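Local coordinates for iron-regulated ABC transporter siderophore-binding protein SirA (Staphylococcus aureus subsp. aureus, PDB 3MWF), which binds the iron(III) siderophore staphyloferrin B and, as the substrate-binding protein of an ABC transporter, probably delivers it for uptake into the cell, at residues 27-32 and 47-52; 34-39 and 56-61; 64-69 and 80-85. One frame throughout, in Å; residues are numbered along the deposited sequence. Where two conformers were deposited one is given.

Interaction 1 (27-32 and 47-52); sequences LYQGAT and ESWTQK. With SE8 (5-[(2-{[(3S)-5-{[(2S)-2-amino-2-carboxyethyl]amino}-3-carboxy-3-hydroxy-5-oxopentanoyl]amino}ethyl)amino]-2,5-dioxopentanoic acid), chain C.
The staphyloferrin B pocket is walled on one side by Trp49, and behind that ring stands Gln29, in the first turn of helix 29-37. The indole is sandwiched. Over one face lies the siderophore amide nitrogen N4, 3.4 Å from Trp49 CH2, over the six-membered ring and so off-centre with respect to the whole indole; over the opposite face comes the Gln29 side chain, likewise off-centre, on the pyrrole end. Gln29 touches there with its aliphatic part first: CG sits 3.3 Å from Trp49 NE1, while the amide plane is inclined 39° to the ring. A bend at chi2 (-64°) brings the amide round toward the backbone of 47-52, with OE1 3.3 Å from Ser48 CA.

In a periplasmic-binding-protein fold of this kind, ligand contacts come largely from loops at strand ends, and 47-52 is such a loop, following strand 44-45. Its backbone is tied to the helix by Gln29 NE2, which donates to Glu47 O at 3.0 Å in an almost straight bond (174°), the acceptor lying practically in the glutamine amide plane. Glu71 OE1 accepts a second hydrogen bond from NE2, so two partners fix the rotation of the amide behind the indole. The loop also braces itself: Ser48 OG donates to Thr50 O at 2.8 Å, and the salt bridge from Lys52 NZ reaches Glu47 OE2 from above the carboxylate plane. Further along the wall Pro72 touches Trp49, and the side chain of the tryptophan comes within about 5 Å of the iron(III) ion.

Interaction 2 (34-39 and 56-61); sequences VAVSLG and EYIKND
Helix 29-37 ends beside a loop that turns back against it: the backbones of 34-39 and 56-61 come nearest at Val36 and Asp61, whose CA atoms are 6.9 Å apart. The helix closes in a Schellman motif: Gly39 takes a positive phi of 84° and its N bonds back to Val36 O, just after the last regular helical bond, Leu38 N to Val34 O. Across from it, the loop chain folds into a tight turn, Asp61 N meeting Ile58 O at 2.9 Å, with a short 3-10 segment at 60-61. This is a helix of the N-terminal half of the binding-protein fold being covered by the long connection between strands 44-45 and 66-70.

Val36 is the residue of the helix that carries the contact, and it divides its two methyls between two neighbours. CG2 meets the tip of Ile58, CD1, at 3.9 Å; the isoleucine chain is extended, with CG1 anti to the backbone N (chi1 -155°) and chi2 at 171°, which carries CD1 out to the valine. Lys278 of helix 277-290 and Leu62 also touch Val36, which stays partly exposed.

At its root Ile58 is packed on its own neighbour, CB lying over the centre of the Tyr57 ring, and Tyr57 OH is hydrogen-bonded to Asp33 OD2, a second tie between loop and helix. The other branch of the valine meets an aspartate chiefly through its methylene, crossing it at about a right angle: Val36 CG1 lies 3.7 Å from Asp61 CB.

Interaction 3 (64-69 and 80-85); sequences DTKIVG and SKLKPD
Leu82 spreads its two methyls over the side chains of Lys66 and Val68, alternate residues whose CB atoms both point toward it. CD1 meets Val68 CG1 at 3.7 Å, and CD2 lies 3.9 Å from Lys66 CB, so the branched end of the leucine is shared between the two. Its CG stands anti to the carbonyl carbon (chi1 -66°), and chi2 of 167° completes the reach toward the strand.

The lysine contributes only hydrocarbon here. Lys66 crosses Leu82 at about a right angle, touching through CB and CG, and the bend at chi2 (83°) then leads the rest of the chain away, toward a long and weak ion pair with Glu78. Val68, which is buried, meets Leu82 obliquely. On the leucine's side the backbone is anchored as well as the side chain: Leu82 O accepts from Arg23 NH2, and the Leu82 side chain also touches Val25 of strand 24-26.

Just beyond Leu82, Lys83 leaves helical geometry with a positive phi, and the chain turns off toward strand 86-90. Segment 64-69, meanwhile, is held in the sheet through backbone bonds of Lys66 and Val68 to Ala45. The contact thus joins the chain where it leaves helix 76-81 to the mixed sheet, the helix-on-sheet packing of an alpha/beta lobe in the periplasmic-binding-protein fold.

All three contacts lie on the same side of the chain's centre, in the lobe built round the mixed sheet that includes strands 24-26, 44-45 and 66-70. Interactions 1 and 2 share helix 29-37, one at its start and one at its end, with centres about 11 Å apart; their segments alternate along the chain, and Gln51 OE1 probably bonds to Glu56 N. Interaction 3 follows both in sequence, its centre about 14 Å from that of interaction 1 and about 16 Å from that of interaction 2. It reaches interaction 1 through the sheet, where Glu47 N probably bonds to Gly69 O and Leu27 packs on Val68. The siderophore wall is therefore continuous with helix and sheet behind it.

Interaction 1 (27-32 and 47-52)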
loop_
_atom_site.group_PDB
_atom_site.type_symbol
_atom_site.label_atom_id
_atom_site.label_comp_id
_atom_site.label_asym_id
_atom_site.label_seq_id
_atom_site.Cartn_x
_atom_site.Cartn_y
_atom_site.Cartn_z
ATOM N N LEU A 27 1.461 4.434 -13.150
ATOM C CA LEU A 27 1.395 5.762 -12.506
ATOM C C LEU A 27 1.173 5.746 -11.000
ATOM O O LEU A 27 0.934 6.787 -10.411
ATOM C CB LEU A 27 0.304 6.621 -13.166
ATOM C CG LEU A 27 0.542 6.849 -14.673
ATOM C CD1 LEU A 27 -0.535 7.777 -15.215
ATOM C CD2 LEU A 27 1.910 7.462 -14.933
ATOM N N TYR A 28 1.232 4.563 -10.389
ATOM C CA TYR A 28 1.392 4.526 -8.938
ATOM C C TYR A 28 2.282 3.366 -8.515
ATOM O O TYR A 28 2.417 2.401 -9.250
ATOM C CB TYR A 28 0.036 4.502 -8.220
ATOM C CG TYR A 28 -0.913 3.385 -8.531
ATOM C CD1 TYR A 28 -1.844 3.513 -9.577
ATOM C CD2 TYR A 28 -0.985 2.251 -7.712
ATOM C CE1 TYR A 28 -2.792 2.502 -9.817
ATOM C CE2 TYR A 28 -1.911 1.231 -7.959
ATOM C CZ TYR A 28 -2.832 1.386 -8.987
ATOM O OH TYR A 28 -3.770 0.413 -9.246
ATOM N N GLN A 29 2.875 3.466 -7.319
ATOM C CA GLN A 29 3.885 2.486 -6.896
ATOM C C GLN A 29 3.402 1.050 -7.043
ATOM O O GLN A 29 4.128 0.188 -7.525
ATOM C CB GLN A 29 4.224 2.720 -5.412
ATOM C CG GLN A 29 4.451 4.192 -5.020
ATOM C CD GLN A 29 5.653 4.804 -5.708
ATOM O OE1 GLN A 29 6.731 4.224 -5.708
ATOM N NE2 GLN A 29 5.464 5.987 -6.313
ATOM N N GLY A 30 2.182 0.773 -6.579
ATOM C CA GLY A 30 1.692 -0.609 -6.551
ATOM C C GLY A 30 1.493 -1.171 -7.944
ATOM O O GLY A 30 1.655 -2.356 -8.140
ATOM N N ALA A 31 1.121 -0.311 -8.892
ATOM C CA ALA A 31 0.924 -0.721 -10.280
ATOM C C ALA A 31 2.276 -1.134 -10.857
ATOM O O ALA A 31 2.390 -2.139 -11.562
ATOM C CB ALA A 31 0.303 0.424 -11.085
ATOM N N THR A 32 3.318 -0.379 -10.524
ATOM C CA THR A 32 4.685 -0.750 -10.972
ATOM C C THR A 32 5.094 -2.117 -10.447
ATOM O O THR A 32 5.630 -2.965 -11.196
ATOM C CB THR A 32 5.678 0.304 -10.518
ATOM O OG1 THR A 32 5.247 1.566 -11.037
ATOM C CG2 THR A 32 7.078 0.012 -11.106
ATOM N N GLU A 47 8.269 7.903 -10.206
ATOM C CA GLU A 47 9.402 7.725 -9.283
ATOM C C GLU A 47 8.923 7.141 -7.947
ATOM O O GLU A 47 7.785 7.357 -7.542
ATOM C CB GLU A 47 10.130 9.046 -9.065
ATOM C CG GLU A 47 9.467 10.000 -8.139
ATOM C CD GLU A 47 10.165 11.336 -8.069
ATOM O OE1 GLU A 47 11.044 11.597 -8.916
ATOM O OE2 GLU A 47 9.787 12.134 -7.190
ATOM N N SER A 48 9.798 6.413 -7.272
ATOM C CA SER A 48 9.501 5.914 -5.942
ATOM C C SER A 48 9.383 7.059 -4.947
ATOM O O SER A 48 9.980 8.128 -5.120
ATOM C CB SER A 48 10.585 4.925 -5.499
ATOM O OG SER A 48 11.883 5.522 -5.636
ATOM N N TRP A 49 8.638 6.841 -3.863
ATOM C CA TRP A 49 8.452 7.891 -2.899
ATOM C C TRP A 49 9.722 8.196 -2.105
ATOM O O TRP A 49 9.963 9.349 -1.697
ATOM C CB TRP A 49 7.378 7.489 -1.889
ATOM C CG TRP A 49 5.956 7.499 -2.388
ATOM C CD1 TRP A 49 5.136 6.416 -2.512
ATOM C CD2 TRP A 49 5.195 8.639 -2.791
ATOM N NE1 TRP A 49 3.897 6.806 -3.005
ATOM C CE2 TRP A 49 3.898 8.167 -3.157
ATOM C CE3 TRP A 49 5.466 10.008 -2.863
ATOM C CZ2 TRP A 49 2.874 9.022 -3.601
ATOM C CZ3 TRP A 49 4.450 10.874 -3.320
ATOM C CH2 TRP A 49 3.160 10.371 -3.670
ATOM N N THR A 50 10.489 7.151 -1.848
ATOM C CA THR A 50 11.809 7.305 -1.189
ATOM C C THR A 50 12.770 6.447 -1.990
ATOM O O THR A 50 12.348 5.761 -2.929
ATOM C CB THR A 50 11.800 6.821 0.282
ATOM O OG1 THR A 50 11.478 5.416 0.309
ATOM C CG2 THR A 50 10.820 7.636 1.143
ATOM N N GLN A 51 14.063 6.481 -1.638
ATOM C CA GLN A 51 15.070 5.766 -2.446
ATOM C C GLN A 51 14.948 6.147 -3.925
ATOM O O GLN A 51 15.125 5.306 -4.788
ATOM C CB GLN A 51 14.939 4.255 -2.296
ATOM C CG GLN A 51 15.087 3.798 -0.829
ATOM C CD GLN A 51 15.021 2.303 -0.662
ATOM O OE1 GLN A 51 14.499 1.582 -1.508
ATOM N NE2 GLN A 51 15.567 1.819 0.461
ATOM N N LYS A 52 14.700 7.427 -4.194
ATOM C CA LYS A 52 14.420 7.846 -5.573
ATOM C C LYS A 52 15.605 7.545 -6.477
ATOM O O LYS A 52 16.754 7.662 -6.036
ATOM C CB LYS A 52 14.153 9.347 -5.615
ATOM C CG LYS A 52 12.945 9.801 -4.825
ATOM C CD LYS A 52 12.649 11.272 -5.104
ATOM C CE LYS A 52 11.401 11.696 -4.351
ATOM N NZ LYS A 52 10.817 12.958 -4.950
HETATM C C1 SE8 C . 1.201 12.340 -1.130
HETATM C C2 SE8 C . 1.979 12.235 0.153
HETATM C C3 SE8 C . 3.189 11.331 -0.022
HETATM N N4 SE8 C . 2.827 9.940 -0.276
HETATM C C5 SE8 C . 2.733 9.054 0.694
HETATM C C6 SE8 C . 2.190 7.696 0.323
HETATM C C7 SE8 C . 0.661 7.702 0.323
HETATM C C8 SE8 C . 0.180 6.348 -0.231
HETATM C C9 SE8 C . -1.322 6.107 -0.092
HETATM N N10 SE8 C . -2.137 7.152 -0.221
HETATM C C11 SE8 C . -3.562 6.935 -0.126
HETATM C C12 SE8 C . -4.258 7.326 -1.419
HETATM N N13 SE8 C . -5.684 7.556 -1.229
HETATM C C14 SE8 C . -6.219 8.730 -0.779
HETATM C C15 SE8 C . -5.407 9.989 -0.844
HETATM C C16 SE8 C . -4.527 9.876 0.376
HETATM C C17 SE8 C . -3.170 10.497 0.265
HETATM C C18 SE8 C . -2.892 11.470 1.308
HETATM O O19 SE8 C . 1.674 13.047 -2.058
HETATM O O20 SE8 C . 0.097 11.765 -1.199
HETATM N N21 SE8 C . 1.089 11.720 1.211
HETATM O O22 SE8 C . 3.046 9.270 1.849
HETATM C C23 SE8 C . 0.138 7.975 1.721
HETATM O O24 SE8 C . 0.172 7.062 2.583
HETATM O O25 SE8 C . -0.338 9.105 1.996
HETATM O O26 SE8 C . 0.206 8.796 -0.494
HETATM O O27 SE8 C . -1.733 4.969 0.115
HETATM O O28 SE8 C . -7.333 8.801 -0.292
HETATM O O29 SE8 C . -2.314 10.116 -0.540
HETATM O O30 SE8 C . -1.722 11.676 1.611
HETATM O O31 SE8 C . -3.840 12.041 1.907
#

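Interaction 2 (34-39 and 56-61)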
loop_
_atom_site.group_PDB
_atom_site.type_symbol
_atom_site.label_atom_id
_atom_site.label_comp_id
_atom_site.label_asym_id
_atom_site.label_seq_id
_atom_site.Cartn_x
_atom_site.Cartn_y
_atom_site.Cartn_z
ATOM N N VAL A 34 3.021 -4.493 -9.380
ATOM C CA VAL A 34 2.161 -5.532 -9.952
ATOM C C VAL A 34 2.615 -5.881 -11.381
ATOM O O VAL A 34 2.632 -7.060 -11.753
ATOM C CB VAL A 34 0.677 -5.111 -9.867
ATOM C CG1 VAL A 34 -0.236 -5.999 -10.760
ATOM C CG2 VAL A 34 0.205 -5.180 -8.419
ATOM N N ALA A 35 3.012 -4.868 -12.155
ATOM C CA ALA A 35 3.476 -5.130 -13.534
ATOM C C ALA A 35 4.674 -6.083 -13.483
ATOM O O ALA A 35 4.721 -7.112 -14.181
ATOM C CB ALA A 35 3.869 -3.825 -14.206
ATOM N N VAL A 36 5.646 -5.747 -12.641
ATOM C CA VAL A 36 6.816 -6.616 -12.464
ATOM C C VAL A 36 6.424 -8.034 -12.012
ATOM O O VAL A 36 6.921 -9.049 -12.546
ATOM C CB VAL A 36 7.834 -5.939 -11.511
ATOM C CG1 VAL A 36 8.925 -6.921 -11.032
ATOM C CG2 VAL A 36 8.465 -4.695 -12.164
ATOM N N SER A 37 5.498 -8.113 -11.059
ATOM C CA SER A 37 5.012 -9.387 -10.525
ATOM C C SER A 37 4.339 -10.263 -11.592
ATOM O O SER A 37 4.375 -11.516 -11.518
ATOM C CB SER A 37 4.033 -9.100 -9.383
ATOM O OG SER A 37 4.722 -8.529 -8.272
ATOM N N LEU A 38 3.724 -9.602 -12.567
ATOM C CA LEU A 38 3.044 -10.276 -13.677
ATOM C C LEU A 38 3.987 -10.561 -14.862
ATOM O O LEU A 38 3.543 -11.072 -15.902
ATOM C CB LEU A 38 1.839 -9.453 -14.136
ATOM C CG LEU A 38 0.657 -9.384 -13.159
ATOM C CD1 LEU A 38 -0.335 -8.358 -13.623
ATOM C CD2 LEU A 38 -0.031 -10.738 -13.013
ATOM N N GLY A 39 5.264 -10.220 -14.702
ATOM C CA GLY A 39 6.306 -10.497 -15.710
ATOM C C GLY A 39 6.397 -9.464 -16.821
ATOM O O GLY A 39 6.960 -9.748 -17.893
ATOM N N GLU A 56 14.920 0.193 -3.956
ATOM C CA GLU A 56 15.967 -0.840 -3.993
ATOM C C GLU A 56 15.441 -2.248 -4.299
ATOM O O GLU A 56 16.012 -2.985 -5.117
ATOM C CB GLU A 56 16.747 -0.843 -2.669
ATOM C CG GLU A 56 18.008 -1.692 -2.710
ATOM C CD GLU A 56 19.121 -0.998 -3.475
ATOM O OE1 GLU A 56 18.846 0.056 -4.082
ATOM O OE2 GLU A 56 20.269 -1.488 -3.463
ATOM N N TYR A 57 14.325 -2.618 -3.675
ATOM C CA TYR A 57 13.786 -3.965 -3.825
ATOM C C TYR A 57 13.381 -4.313 -5.269
ATOM O O TYR A 57 13.404 -5.474 -5.656
ATOM C CB TYR A 57 12.643 -4.250 -2.813
ATOM C CG TYR A 57 11.264 -3.859 -3.337
ATOM C CD1 TYR A 57 10.800 -2.568 -3.195
ATOM C CD2 TYR A 57 10.478 -4.778 -4.023
ATOM C CE1 TYR A 57 9.529 -2.186 -3.705
ATOM C CE2 TYR A 57 9.226 -4.436 -4.535
ATOM C CZ TYR A 57 8.771 -3.127 -4.372
ATOM O OH TYR A 57 7.542 -2.792 -4.875
ATOM N N ILE A 58 13.078 -3.301 -6.076
ATOM C CA ILE A 58 12.587 -3.522 -7.436
ATOM C C ILE A 58 13.445 -2.951 -8.580
ATOM O O ILE A 58 13.168 -3.222 -9.767
ATOM C CB ILE A 58 11.132 -2.973 -7.527
ATOM C CG1 ILE A 58 10.333 -3.658 -8.639
ATOM C CG2 ILE A 58 11.101 -1.428 -7.590
ATOM C CD1 ILE A 58 8.847 -3.284 -8.601
ATOM N N LYS A 59 14.475 -2.182 -8.251
ATOM C CA LYS A 59 15.147 -1.378 -9.286
ATOM C C LYS A 59 15.817 -2.261 -10.354
ATOM O O LYS A 59 15.866 -1.862 -11.518
ATOM C CB LYS A 59 16.120 -0.351 -8.687
ATOM C CG LYS A 59 17.399 -0.947 -8.191
ATOM C CD LYS A 59 18.311 0.082 -7.553
ATOM C CE LYS A 59 19.618 -0.610 -7.142
ATOM N NZ LYS A 59 20.351 0.213 -6.157
ATOM N N ASN A 60 16.282 -3.455 -9.964
ATOM C CA ASN A 60 16.924 -4.378 -10.920
ATOM C C ASN A 60 15.925 -4.997 -11.898
ATOM O O ASN A 60 16.319 -5.560 -12.928
ATOM C CB ASN A 60 17.752 -5.474 -10.205
ATOM C CG ASN A 60 19.004 -4.913 -9.490
ATOM O OD1 ASN A 60 19.572 -3.884 -9.881
ATOM N ND2 ASN A 60 19.431 -5.598 -8.438
ATOM N N ASP A 61 14.638 -4.908 -11.565
ATOM C CA ASP A 61 13.571 -5.307 -12.479
ATOM C C ASP A 61 13.064 -4.124 -13.299
ATOM O O ASP A 61 12.227 -4.306 -14.193
ATOM C CB ASP A 61 12.400 -5.908 -11.704
ATOM C CG ASP A 61 12.815 -7.028 -10.825
ATOM O OD1 ASP A 61 12.731 -6.877 -9.584
ATOM O OD2 ASP A 61 13.255 -8.055 -11.368
#

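Interaction 3 (64-69 and 80-85)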
loop_
_atom_site.group_PDB
_atom_site.type_symbol
_atom_site.label_atom_id
_atom_site.label_comp_id
_atom_site.label_asym_id
_atom_site.label_seq_id
_atom_site.Cartn_x
_atom_site.Cartn_y
_atom_site.Cartn_z
ATOM N N ASP A 64 16.279 0.428 -17.329
ATOM C CA ASP A 64 15.754 0.993 -18.583
ATOM C C ASP A 64 14.305 1.493 -18.518
ATOM O O ASP A 64 13.841 2.133 -19.468
ATOM C CB ASP A 64 15.883 0.020 -19.779
ATOM C CG ASP A 64 17.317 -0.395 -20.066
ATOM O OD1 ASP A 64 18.209 0.482 -20.149
ATOM O OD2 ASP A 64 17.530 -1.617 -20.234
ATOM N N THR A 65 13.577 1.189 -17.437
ATOM C CA THR A 65 12.295 1.868 -17.206
ATOM C C THR A 65 12.537 3.363 -17.041
ATOM O O THR A 65 13.350 3.795 -16.221
ATOM C CB THR A 65 11.557 1.314 -15.950
ATOM O OG1 THR A 65 11.307 -0.083 -16.113
ATOM C CG2 THR A 65 10.229 2.074 -15.713
ATOM N N LYS A 66 11.840 4.177 -17.829
ATOM C CA LYS A 66 11.996 5.602 -17.775
ATOM C C LYS A 66 11.106 6.160 -16.667
ATOM O O LYS A 66 9.961 5.724 -16.497
ATOM C CB LYS A 66 11.621 6.217 -19.134
ATOM C CG LYS A 66 11.280 7.698 -19.137
ATOM C CD LYS A 66 12.546 8.553 -19.212
ATOM C CE LYS A 66 12.227 10.012 -18.998
ATOM N NZ LYS A 66 13.475 10.799 -19.223
ATOM N N ILE A 67 11.624 7.140 -15.950
ATOM C CA ILE A 67 10.841 7.790 -14.887
ATOM C C ILE A 67 9.991 8.880 -15.520
ATOM O O ILE A 67 10.517 9.760 -16.207
ATOM C CB ILE A 67 11.757 8.333 -13.747
ATOM C CG1 ILE A 67 12.524 7.179 -13.093
ATOM C CG2 ILE A 67 10.943 9.166 -12.749
ATOM C CD1 ILE A 67 11.653 6.120 -12.452
ATOM N N VAL A 68 8.678 8.827 -15.298
ATOM C CA VAL A 68 7.792 9.820 -15.876
ATOM C C VAL A 68 7.362 10.918 -14.907
ATOM O O VAL A 68 6.476 11.706 -15.233
ATOM C CB VAL A 68 6.571 9.175 -16.567
ATOM C CG1 VAL A 68 7.046 8.203 -17.634
ATOM C CG2 VAL A 68 5.684 8.434 -15.525
ATOM N N GLY A 69 8.005 11.012 -13.748
ATOM C CA GLY A 69 7.714 12.096 -12.817
ATOM C C GLY A 69 7.189 11.602 -11.478
ATOM O O GLY A 69 7.256 10.416 -11.178
ATOM N N SER A 80 3.931 10.433 -23.025
ATOM C CA SER A 80 3.680 10.445 -24.474
ATOM C C SER A 80 4.895 9.954 -25.274
ATOM O O SER A 80 4.746 9.169 -26.218
ATOM C CB SER A 80 3.313 11.846 -24.937
ATOM O OG SER A 80 2.941 11.788 -26.307
ATOM N N LYS A 81 6.085 10.418 -24.877
ATOM C CA LYS A 81 7.336 10.068 -25.563
ATOM C C LYS A 81 7.690 8.599 -25.538
ATOM O O LYS A 81 8.445 8.115 -26.393
ATOM C CB LYS A 81 8.503 10.904 -25.032
ATOM C CG LYS A 81 8.436 12.335 -25.526
ATOM C CD LYS A 81 9.679 13.144 -25.181
ATOM C CE LYS A 81 9.555 13.840 -23.846
ATOM N NZ LYS A 81 10.804 14.586 -23.476
ATOM N N LEU A 82 7.150 7.873 -24.563
ATOM C CA LEU A 82 7.388 6.457 -24.472
ATOM C C LEU A 82 6.544 5.621 -25.419
ATOM O O LEU A 82 6.782 4.429 -25.547
ATOM C CB LEU A 82 7.222 5.973 -23.027
ATOM C CG LEU A 82 8.298 6.548 -22.112
ATOM C CD1 LEU A 82 7.883 6.302 -20.639
ATOM C CD2 LEU A 82 9.631 5.909 -22.430
ATOM N N LYS A 83 5.565 6.247 -26.077
ATOM C CA LYS A 83 4.656 5.521 -26.976
ATOM C C LYS A 83 4.100 4.269 -26.295
ATOM O O LYS A 83 4.260 3.130 -26.771
ATOM C CB LYS A 83 5.378 5.184 -28.292
ATOM C CG LYS A 83 5.711 6.403 -29.100
ATOM C CD LYS A 83 6.052 5.990 -30.543
ATOM C CE LYS A 83 5.860 7.143 -31.509
ATOM N NZ LYS A 83 6.868 8.195 -31.234
ATOM N N PRO A 84 3.447 4.462 -25.134
ATOM C CA PRO A 84 2.906 3.301 -24.440
ATOM C C PRO A 84 1.689 2.742 -25.169
ATOM O O PRO A 84 1.040 3.459 -25.946
ATOM C CB PRO A 84 2.470 3.870 -23.088
ATOM C CG PRO A 84 2.252 5.316 -23.328
ATOM C CD PRO A 84 3.039 5.739 -24.530
ATOM N N ASP A 85 1.410 1.476 -24.943
ATOM C CA ASP A 85 0.149 0.904 -25.394
ATOM C C ASP A 85 -0.846 0.680 -24.250
ATOM O O ASP A 85 -1.992 0.292 -24.494
ATOM C CB ASP A 85 0.348 -0.346 -26.267
ATOM C CG ASP A 85 1.298 -1.347 -25.688
ATOM O OD1 ASP A 85 1.448 -1.420 -24.451
ATOM O OD2 ASP A 85 1.896 -2.109 -26.482
#